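Local coordinates for protein cellulase (Soil metagenome, PDB 5I2U) that is a halotolerant glycosyl hydrolase of family 5, a cellulase that probably cleaves the beta-1,4-glucosidic bonds of cellulose, at residues A[110-113]-A[114-118]; A[137-140]-A[141-145]; A[148-151]-A[152-155]. One frame throughout, in Å; residues are numbered along the deposited sequence.

Contact 1: residues A[110-113]-A[114-118]; sequences CITP and VIESA
Ile111 turns CG1 into the cramped place between its backbone N and carbonyl carbon (chi1 68°), whereas Ile115 carries CG1 anti to its own carbonyl carbon (chi1 -66°), and these unlike torsions bring the two CD1 methyls within 4.1 Å of each other. The pair sits one turn apart on helix 104-120, the connection between strands 87-93 and 124-130 in a beta-alpha-beta unit of the TIM barrel. The two side chains run side by side and point the same way, and the longer branch of Ile115 folds back over the preceding turn, its CG1 lying 3.3 Å from Ile111 O. That carbonyl accepts the amide of Ile115 in a nearly straight i to i+4 bond, and Thr112 O holds the N-H of Glu116 likewise, at 2.9 Å from Glu116 N. Pro113 has no N-H to give to the turn before it, and the helix is kinked there.

On the next flank Thr112 and Glu116 also run alongside each other. The methyl CG2 of Thr112 meets the carboxylate of Glu116, with CG2 3.7 Å from OE2, while Thr112 OG1 is hydrogen-bonded to Leu108 O. The other carboxylate oxygen, OE1, forms a salt bridge with Lys73 at the start of helix 73-81. With Glu116 cut back to an alanine, the ammonium group of Lys73 is likely to lose its carboxylate mate and the Thr112 methyl its neighbour. Cys110 and Val114 face a different way and pack on Tyr71. A third bond between the two segments runs from Ser117 N to Pro113 O, at 2.8 Å, and the same Ser117 hydrogen-bonds Lys73 O through OG while its CB rests 3.1 Å from Pro113 O.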
loop_
_atom_site.group_PDB
_atom_site.type_symbol
_atom_site.label_atom_id
_atom_site.label_comp_id
_atom_site.label_asym_id
_atom_site.label_seq_id
_atom_site.Cartn_x
_atom_site.Cartn_y
_atom_site.Cartn_z
ATOM N N CYS A 110 13.060 -3.233 -10.843
ATOM C CA CYS A 110 12.732 -2.211 -9.832
ATOM C C CYS A 110 12.259 -2.791 -8.491
ATOM O O CYS A 110 12.781 -2.437 -7.446
ATOM C CB CYS A 110 11.687 -1.237 -10.383
ATOM S SG CYS A 110 12.317 -0.155 -11.696
ATOM N N ILE A 111 11.281 -3.687 -8.535
ATOM C CA ILE A 111 10.661 -4.220 -7.307
ATOM C C ILE A 111 11.566 -5.163 -6.483
ATOM O O ILE A 111 11.436 -5.252 -5.270
ATOM C CB ILE A 111 9.301 -4.898 -7.588
ATOM C CG1 ILE A 111 9.442 -6.197 -8.398
ATOM C CG2 ILE A 111 8.370 -3.922 -8.296
ATOM C CD1 ILE A 111 8.214 -7.088 -8.342
ATOM N N THR A 112 12.475 -5.864 -7.155
ATOM C CA THR A 112 13.315 -6.879 -6.529
ATOM C C THR A 112 14.235 -6.310 -5.435
ATOM O O THR A 112 14.237 -6.843 -4.330
ATOM C CB THR A 112 14.084 -7.669 -7.613
ATOM O OG1 THR A 112 13.119 -8.323 -8.446
ATOM C CG2 THR A 112 15.040 -8.722 -7.014
ATOM N N PRO A 113 14.987 -5.228 -5.718
ATOM C CA PRO A 113 15.782 -4.636 -4.631
ATOM C C PRO A 113 14.942 -4.052 -3.486
ATOM O O PRO A 113 15.375 -4.085 -2.345
ATOM C CB PRO A 113 16.590 -3.532 -5.332
ATOM C CG PRO A 113 15.939 -3.326 -6.658
ATOM C CD PRO A 113 15.324 -4.632 -7.025
ATOM N N VAL A 114 13.740 -3.555 -3.784
ATOM C CA VAL A 114 12.854 -3.040 -2.741
ATOM C C VAL A 114 12.377 -4.176 -1.819
ATOM O O VAL A 114 12.372 -4.025 -0.589
ATOM C CB VAL A 114 11.669 -2.263 -3.350
ATOM C CG1 VAL A 114 10.669 -1.795 -2.278
ATOM C CG2 VAL A 114 12.196 -1.062 -4.137
ATOM N N ILE A 115 11.974 -5.304 -2.417
ATOM C CA ILE A 115 11.524 -6.485 -1.651
ATOM C C ILE A 115 12.679 -7.043 -0.830
ATOM O O ILE A 115 12.545 -7.248 0.374
ATOM C CB ILE A 115 10.943 -7.592 -2.563
ATOM C CG1 ILE A 115 9.652 -7.122 -3.246
ATOM C CG2 ILE A 115 10.638 -8.857 -1.757
ATOM C CD1 ILE A 115 9.304 -7.887 -4.506
ATOM N N GLU A 116 13.813 -7.270 -1.492
ATOM C CA GLU A 116 15.012 -7.759 -0.815
ATOM C C GLU A 116 15.418 -6.837 0.328
ATOM O O GLU A 116 15.677 -7.306 1.432
ATOM C CB GLU A 116 16.173 -7.932 -1.796
ATOM C CG GLU A 116 16.096 -9.200 -2.643
ATOM C CD GLU A 116 17.178 -9.253 -3.713
ATOM O OE1 GLU A 116 17.998 -8.300 -3.810
ATOM O OE2 GLU A 116 17.209 -10.253 -4.463
ATOM N N SER A 117 15.446 -5.537 0.079
ATOM C CA SER A 117 15.868 -4.579 1.105
ATOM C C SER A 117 14.919 -4.557 2.323
ATOM O O SER A 117 15.366 -4.395 3.461
ATOM C CB SER A 117 16.028 -3.177 0.505
ATOM O OG SER A 117 16.483 -2.247 1.480
ATOM N N ALA A 118 13.619 -4.719 2.077
ATOM C CA ALA A 118 12.646 -4.845 3.164
ATOM C C ALA A 118 12.894 -6.111 4.015
ATOM O O ALA A 118 12.729 -6.091 5.236
ATOM C CB ALA A 118 11.234 -4.857 2.598
#

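Contact 2: residues A[137-140]-A[141-145]; sequences EEAK and TFFAG
Four successive i to i+4 bonds, from the amides of Thr141, Phe142, Phe143 and Ala144 to the carbonyls of Glu137, Glu138, Ala139 and Lys140, make this an unbroken part of helix 136-150, which joins strands 124-130 and 156-159 of the TIM barrel. At the Glu137 carbonyl the helical bond is doubled. Thr141 places OG1 anti to its carbonyl carbon, beside its own N (chi1 -40°), and from there OG1 donates to Glu137 O at 2.7 Å. Thr141 N reaches the same oxygen at 3.1 Å. The two donors come from opposite faces of the carbonyl plane, and the oxygen is gripped twice, which probably holds the threonine in this rotamer. The bent side chain of Glu137 brings OE2 to 3.6 Å from Thr141 OG1. Lys140, stretched out beyond CG, makes a salt bridge through NZ with Glu178 of helix 169-186.

The apolar flank belongs to Ala139, Phe142 and Phe143. Ala139 packs on Tyr175 and Val179 of helix 169-186 and on Phe129 of the barrel, and its CB approaches Phe143 CD2 at 4.4 Å. The Phe142 ring meets Tyr100 edge-to-face. It also leans on its neighbour in sequence: Phe142 CD2 stands over the centre of the Phe143 ring, 3.8 Å above its plane.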
loop_
_atom_site.group_PDB
_atom_site.type_symbol
_atom_site.label_atom_id
_atom_site.label_comp_id
_atom_site.label_asym_id
_atom_site.label_seq_id
_atom_site.Cartn_x
_atom_site.Cartn_y
_atom_site.Cartn_z
ATOM N N GLU A 137 -5.192 -12.223 -16.144
ATOM C CA GLU A 137 -4.203 -13.264 -16.451
ATOM C C GLU A 137 -2.783 -12.824 -16.101
ATOM O O GLU A 137 -1.965 -13.638 -15.660
ATOM C CB GLU A 137 -4.333 -13.692 -17.937
ATOM C CG GLU A 137 -3.702 -15.014 -18.389
ATOM C CD GLU A 137 -3.939 -16.144 -17.395
ATOM O OE1 GLU A 137 -5.041 -16.706 -17.466
ATOM O OE2 GLU A 137 -3.061 -16.447 -16.538
ATOM N N GLU A 138 -2.504 -11.529 -16.258
ATOM C CA GLU A 138 -1.190 -10.965 -15.920
ATOM C C GLU A 138 -0.992 -11.010 -14.400
ATOM O O GLU A 138 0.113 -11.323 -13.911
ATOM C CB GLU A 138 -1.018 -9.498 -16.388
ATOM C CG GLU A 138 -1.869 -8.945 -17.547
ATOM C CD GLU A 138 -1.686 -9.524 -18.937
ATOM O OE1 GLU A 138 -0.826 -10.404 -19.163
ATOM O OE2 GLU A 138 -2.449 -9.039 -19.821
ATOM N N ALA A 139 -2.064 -10.659 -13.672
ATOM C CA ALA A 139 -2.054 -10.689 -12.207
ATOM C C ALA A 139 -1.778 -12.101 -11.675
ATOM O O ALA A 139 -0.922 -12.277 -10.805
ATOM C CB ALA A 139 -3.363 -10.152 -11.641
ATOM N N LYS A 140 -2.463 -13.100 -12.235
ATOM C CA LYS A 140 -2.253 -14.494 -11.826
ATOM C C LYS A 140 -0.833 -14.958 -12.066
ATOM O O LYS A 140 -0.241 -15.592 -11.210
ATOM C CB LYS A 140 -3.214 -15.435 -12.549
ATOM C CG LYS A 140 -4.669 -15.280 -12.132
ATOM C CD LYS A 140 -5.598 -15.944 -13.135
ATOM C CE LYS A 140 -6.999 -16.059 -12.575
ATOM N NZ LYS A 140 -7.948 -16.762 -13.484
ATOM N N THR A 141 -0.281 -14.645 -13.230
ATOM C CA THR A 141 1.078 -15.092 -13.548
ATOM C C THR A 141 2.109 -14.371 -12.711
ATOM O O THR A 141 3.078 -14.979 -12.278
ATOM C CB THR A 141 1.403 -14.826 -15.009
ATOM O OG1 THR A 141 0.252 -15.127 -15.803
ATOM C CG2 THR A 141 2.612 -15.609 -15.509
ATOM N N PHE A 142 1.901 -13.066 -12.514
ATOM C CA PHE A 142 2.795 -12.246 -11.703
ATOM C C PHE A 142 2.774 -12.713 -10.247
ATOM O O PHE A 142 3.820 -12.971 -9.651
ATOM C CB PHE A 142 2.417 -10.757 -11.781
ATOM C CG PHE A 142 3.189 -9.897 -10.821
ATOM C CD1 PHE A 142 4.562 -9.729 -10.976
ATOM C CD2 PHE A 142 2.562 -9.306 -9.722
ATOM C CE1 PHE A 142 5.289 -8.967 -10.084
ATOM C CE2 PHE A 142 3.294 -8.541 -8.827
ATOM C CZ PHE A 142 4.658 -8.363 -9.020
ATOM N N PHE A 143 1.582 -12.823 -9.676
ATOM C CA PHE A 143 1.490 -13.163 -8.253
ATOM C C PHE A 143 1.897 -14.607 -7.946
ATOM O O PHE A 143 2.434 -14.862 -6.869
ATOM C CB PHE A 143 0.120 -12.780 -7.667
ATOM C CG PHE A 143 0.014 -11.313 -7.336
ATOM C CD1 PHE A 143 0.823 -10.762 -6.356
ATOM C CD2 PHE A 143 -0.874 -10.474 -8.011
ATOM C CE1 PHE A 143 0.755 -9.405 -6.047
ATOM C CE2 PHE A 143 -0.945 -9.122 -7.709
ATOM C CZ PHE A 143 -0.128 -8.593 -6.725
ATOM N N ALA A 144 1.668 -15.530 -8.887
ATOM C CA ALA A 144 2.193 -16.897 -8.782
ATOM C C ALA A 144 3.716 -16.902 -8.657
ATOM O O ALA A 144 4.272 -17.582 -7.788
ATOM C CB ALA A 144 1.754 -17.745 -9.977
ATOM N N GLY A 145 4.379 -16.102 -9.488
ATOM C CA GLY A 145 5.831 -15.978 -9.443
ATOM C C GLY A 145 6.313 -15.309 -8.170
ATOM O O GLY A 145 7.309 -15.720 -7.599
#

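Contact 3: residues A[148-151]-A[152-155]; sequences EKYG and EYPN. With MG (magnesium ion), chain H.
Tyr153 folds back along Tyr150 and Lys149 where helix 136-150 gives way to a turn. Tyr153 CB lies 3.6 Å from Tyr150 O. With CG anti to the carbonyl carbon of Tyr153 (chi1 -65°), the ring follows the same way, and Tyr153 CD2 approaches Tyr150 O at 3.5 Å. Tyr153 CD2 also meets Tyr150 CA at 3.8 Å, close to the plane of the Tyr153 ring, and it comes up to the edge of the Tyr150 ring near CD1. Tyr153 CE2 then passes Lys149 O at 4.1 Å.

On the backbone, Tyr153 N donates to Tyr150 O at 3.2 Å, from well above the carbonyl plane, closing a type I beta turn. A water bridges the same bend, accepting from Glu152 N and donating to Lys149 O. At the second position of the turn, Gly151 O binds magnesium at 2.2 Å. Two waters and the OD1 atoms of Asp187, Asp189 and Asn190 bring the ligands to six oxygens, consistent with the octahedral coordination usual for magnesium: a beta turn leaving a helix, with its backbone carbonyl built into a metal site.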
loop_
_atom_site.group_PDB
_atom_site.type_symbol
_atom_site.label_atom_id
_atom_site.label_comp_id
_atom_site.label_asym_id
_atom_site.label_seq_id
_atom_site.Cartn_x
_atom_site.Cartn_y
_atom_site.Cartn_z
ATOM N N GLU A 148 5.744 -17.778 -5.266
ATOM C CA GLU A 148 6.772 -18.838 -5.279
ATOM C C GLU A 148 8.081 -18.319 -4.714
ATOM O O GLU A 148 8.670 -18.946 -3.846
ATOM C CB GLU A 148 6.966 -19.435 -6.695
ATOM C CG GLU A 148 8.165 -20.440 -6.879
ATOM C CD GLU A 148 8.131 -21.666 -5.937
ATOM O OE1 GLU A 148 7.067 -21.990 -5.350
ATOM O OE2 GLU A 148 9.188 -22.331 -5.785
ATOM N N LYS A 149 8.525 -17.165 -5.195
ATOM C CA LYS A 149 9.792 -16.583 -4.749
ATOM C C LYS A 149 9.775 -16.181 -3.284
ATOM O O LYS A 149 10.742 -16.429 -2.562
ATOM C CB LYS A 149 10.164 -15.346 -5.591
ATOM C CG LYS A 149 10.751 -15.654 -6.962
ATOM C CD LYS A 149 11.793 -14.617 -7.379
ATOM C CE LYS A 149 13.149 -14.895 -6.737
ATOM N NZ LYS A 149 14.141 -13.808 -6.981
ATOM N N TYR A 150 8.704 -15.505 -2.861
ATOM C CA TYR A 150 8.752 -14.734 -1.616
ATOM C C TYR A 150 7.709 -15.098 -0.559
ATOM O O TYR A 150 7.673 -14.460 0.482
ATOM C CB TYR A 150 8.650 -13.232 -1.932
ATOM C CG TYR A 150 9.749 -12.647 -2.804
ATOM C CD1 TYR A 150 11.078 -12.656 -2.385
ATOM C CD2 TYR A 150 9.450 -12.035 -4.020
ATOM C CE1 TYR A 150 12.084 -12.101 -3.166
ATOM C CE2 TYR A 150 10.444 -11.475 -4.805
ATOM C CZ TYR A 150 11.765 -11.509 -4.374
ATOM O OH TYR A 150 12.766 -10.967 -5.158
ATOM N N GLY A 151 6.887 -16.124 -0.804
ATOM C CA GLY A 151 5.740 -16.434 0.060
ATOM C C GLY A 151 6.041 -16.999 1.443
ATOM O O GLY A 151 5.168 -16.993 2.312
ATOM N N GLU A 152 7.276 -17.463 1.659
ATOM C CA GLU A 152 7.698 -17.944 2.986
ATOM C C GLU A 152 8.180 -16.820 3.900
ATOM O O GLU A 152 8.232 -17.007 5.116
ATOM C CB GLU A 152 8.782 -19.025 2.859
ATOM C CG GLU A 152 8.237 -20.356 2.354
ATOM C CD GLU A 152 8.054 -21.388 3.448
ATOM O OE1 GLU A 152 7.588 -21.031 4.563
ATOM O OE2 GLU A 152 8.359 -22.570 3.191
ATOM N N TYR A 153 8.531 -15.664 3.326
ATOM C CA TYR A 153 8.952 -14.507 4.113
ATOM C C TYR A 153 7.746 -13.841 4.735
ATOM O O TYR A 153 6.774 -13.523 4.023
ATOM C CB TYR A 153 9.706 -13.506 3.249
ATOM C CG TYR A 153 10.993 -14.081 2.732
ATOM C CD1 TYR A 153 12.120 -14.149 3.549
ATOM C CD2 TYR A 153 11.079 -14.590 1.436
ATOM C CE1 TYR A 153 13.308 -14.688 3.091
ATOM C CE2 TYR A 153 12.261 -15.141 0.965
ATOM C CZ TYR A 153 13.376 -15.184 1.800
ATOM O OH TYR A 153 14.556 -15.726 1.359
ATOM N N PRO A 154 7.795 -13.595 6.057
ATOM C CA PRO A 154 6.672 -12.897 6.709
ATOM C C PRO A 154 6.541 -11.420 6.319
ATOM O O PRO A 154 5.459 -10.825 6.492
ATOM C CB PRO A 154 6.990 -13.050 8.202
ATOM C CG PRO A 154 8.476 -13.117 8.243
ATOM C CD PRO A 154 8.908 -13.835 6.998
ATOM N N ASN A 155 7.604 -10.846 5.765
ATOM C CA ASN A 155 7.594 -9.433 5.309
ATOM C C ASN A 155 6.573 -9.099 4.233
ATOM O O ASN A 155 6.112 -7.963 4.149
ATOM C CB ASN A 155 8.945 -9.024 4.735
ATOM C CG ASN A 155 10.100 -9.429 5.612
ATOM O OD1 ASN A 155 10.238 -10.606 5.939
ATOM N ND2 ASN A 155 10.955 -8.479 5.960
HETATM MG MG MG H . 3.445 -17.508 3.536
HETATM O O HOH W 1 9.554 -17.787 0.063
HETATM O O HOH W 2 4.403 -19.625 2.974
HETATM O O HOH W 3 4.507 -17.747 5.274
#

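Contacts 1 and 2 lie on neighbouring barrel helices, their centres 18 Å apart, and meet where Ile111 CD1 touches Phe142 CZ at 3.8 Å. Contact 3 follows contact 2 along the chain, at the end of the same helix. Its Tyr150 leans on contact 1, with CE2 3.8 Å from Ile115 CD1 and OH 3.7 Å from Thr112 CG2. Of the three, contact 3 supplies a ligand to the magnesium ion, about 12 Å from the nearest side-chain atoms of Ile115 and Phe143. This metal turn precedes strand 156-159 and so lies at the N-terminal end of the barrel strands, whereas family 5 active sites open at the C-terminal end; the ion is probably remote from catalysis.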